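Local coordinates for protein FOKI restriction endonuclease (PDB 2FOK) that cleaves double-stranded DNA as a type IIS restriction endonuclease, joining a DNA recognition region to a metal-dependent cleavage domain, at residues I325-Q329 against I341-E345. Sequence-based numbering, arbitrary orientation.
Sequences IEQIQ and IETIE
Ile325 pushes between Ile341 and Ile344, packing together two successive helices of the D3 domain, a member of the helix-turn-helix clan. The axes of the segments 325-329 and 341-345 approach to 9.9 Å and lie at 95°, a near-perpendicular crossing consistent with the helix pair of a helix-turn-helix-type domain. CG1 of Ile325 stands anti to the backbone N (chi1 -159°), which carries its CD1 past Ile341 to rest 3.4 Å from CG of Glu345 and also against CG2 of Ile344. The other branch, CG2, is pressed onto both methyls of Ile341, and the 3.3 Å between Ile325 CG2 and Ile341 CD1 is shorter than two methyls normally keep. Beside it, the CG2 methyls of Ile328 and Ile344 touch at 3.8 Å, and Ile313 of helix 303-319 backs Ile328. Tyr365 of strand 364-367 touches both Ile325 and Glu345.

Gln329 packs against both Ile341 and Ile344. Its CG is anti to the backbone N (chi1 159°) and the chain stays extended, passing Ile341 at about a right angle, while NE2 hydrogen-bonds to the carbonyl O of Glu339 in the connection between the helices. With an alanine here, that carbonyl would probably lose its amide partner and Ile341 CD1 one wall of its packing. The contact on this side is close as well: CD1 of Ile344 reaches to 3.4 Å from Gln329 CB, and the amide turns its oxygen to Ile341, with Gln329 OE1 3.0 Å from Ile341 CD1.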
loop_
_atom_site.group_PDB
_atom_site.type_symbol
_atom_site.label_atom_id
_atom_site.label_comp_id
_atom_site.label_asym_id
_atom_site.label_seq_id
_atom_site.Cartn_x
_atom_site.Cartn_y
_atom_site.Cartn_z
ATOM N N ILE A 325 15.220 3.637 22.388
ATOM C CA ILE A 325 14.135 2.698 22.121
ATOM C C ILE A 325 13.687 1.960 23.368
ATOM O O ILE A 325 12.515 1.618 23.502
ATOM C CB ILE A 325 14.527 1.661 21.045
ATOM C CG1 ILE A 325 13.265 1.055 20.424
ATOM C CG2 ILE A 325 15.389 0.566 21.653
ATOM C CD1 ILE A 325 12.817 1.739 19.151
ATOM N N GLU A 326 14.620 1.722 24.285
ATOM C CA GLU A 326 14.309 1.020 25.528
ATOM C C GLU A 326 13.454 1.880 26.460
ATOM O O GLU A 326 12.645 1.364 27.239
ATOM C CB GLU A 326 15.604 0.605 26.229
ATOM C CG GLU A 326 16.195 -0.698 25.704
ATOM C CD GLU A 326 17.235 -0.471 24.627
ATOM O OE1 GLU A 326 17.628 0.701 24.418
ATOM O OE2 GLU A 326 17.658 -1.461 23.990
ATOM N N GLN A 327 13.634 3.195 26.386
ATOM C CA GLN A 327 12.843 4.102 27.211
ATOM C C GLN A 327 11.451 4.244 26.569
ATOM O O GLN A 327 10.436 4.322 27.259
ATOM C CB GLN A 327 13.541 5.460 27.306
ATOM C CG GLN A 327 15.060 5.378 27.422
ATOM C CD GLN A 327 15.719 6.750 27.518
ATOM O OE1 GLN A 327 16.535 7.127 26.669
ATOM N NE2 GLN A 327 15.364 7.506 28.558
ATOM N N ILE A 328 11.409 4.263 25.239
ATOM C CA ILE A 328 10.141 4.362 24.526
ATOM C C ILE A 328 9.353 3.097 24.817
ATOM O O ILE A 328 8.150 3.148 25.064
ATOM C CB ILE A 328 10.340 4.461 23.002
ATOM C CG1 ILE A 328 10.842 5.850 22.623
ATOM C CG2 ILE A 328 9.018 4.194 22.285
ATOM C CD1 ILE A 328 11.521 5.891 21.267
ATOM N N GLN A 329 10.043 1.961 24.780
ATOM C CA GLN A 329 9.413 0.671 25.038
ATOM C C GLN A 329 8.945 0.674 26.478
ATOM O O GLN A 329 7.880 0.145 26.805
ATOM C CB GLN A 329 10.410 -0.471 24.818
ATOM C CG GLN A 329 10.026 -1.773 25.518
ATOM C CD GLN A 329 11.095 -2.833 25.398
ATOM O OE1 GLN A 329 12.279 -2.562 25.591
ATOM N NE2 GLN A 329 10.682 -4.053 25.083
ATOM N N ILE A 341 11.304 -4.395 21.162
ATOM C CA ILE A 341 12.057 -3.304 20.528
ATOM C C ILE A 341 11.955 -3.179 19.001
ATOM O O ILE A 341 11.879 -2.061 18.482
ATOM C CB ILE A 341 13.581 -3.363 20.899
ATOM C CG1 ILE A 341 13.777 -3.211 22.413
ATOM C CG2 ILE A 341 14.340 -2.268 20.177
ATOM C CD1 ILE A 341 13.477 -1.824 22.956
ATOM N N GLU A 342 11.961 -4.294 18.274
ATOM C CA GLU A 342 11.898 -4.206 16.813
ATOM C C GLU A 342 10.510 -3.946 16.227
ATOM O O GLU A 342 10.387 -3.596 15.057
ATOM C CB GLU A 342 12.516 -5.448 16.163
ATOM C CG GLU A 342 12.392 -6.702 16.981
ATOM C CD GLU A 342 13.538 -6.873 17.940
ATOM O OE1 GLU A 342 14.697 -6.976 17.488
ATOM O OE2 GLU A 342 13.276 -6.901 19.152
ATOM N N THR A 343 9.468 -4.125 17.027
ATOM C CA THR A 343 8.120 -3.837 16.559
ATOM C C THR A 343 8.003 -2.320 16.655
ATOM O O THR A 343 7.463 -1.668 15.762
ATOM C CB THR A 343 7.040 -4.474 17.460
ATOM O OG1 THR A 343 6.875 -5.859 17.121
ATOM C CG2 THR A 343 5.708 -3.765 17.261
ATOM N N ILE A 344 8.533 -1.773 17.747
ATOM C CA ILE A 344 8.528 -0.335 17.991
ATOM C C ILE A 344 9.384 0.380 16.945
ATOM O O ILE A 344 9.041 1.478 16.500
ATOM C CB ILE A 344 9.052 0.001 19.420
ATOM C CG1 ILE A 344 8.174 -0.685 20.466
ATOM C CG2 ILE A 344 9.054 1.509 19.646
ATOM C CD1 ILE A 344 8.731 -0.651 21.867
ATOM N N GLU A 345 10.486 -0.248 16.546
ATOM C CA GLU A 345 11.380 0.322 15.533
ATOM C C GLU A 345 10.690 0.361 14.165
ATOM O O GLU A 345 10.855 1.314 13.409
ATOM C CB GLU A 345 12.669 -0.512 15.411
ATOM C CG GLU A 345 13.596 -0.449 16.608
ATOM C CD GLU A 345 14.847 -1.322 16.450
ATOM O OE1 GLU A 345 14.760 -2.407 15.838
ATOM O OE2 GLU A 345 15.920 -0.921 16.946
#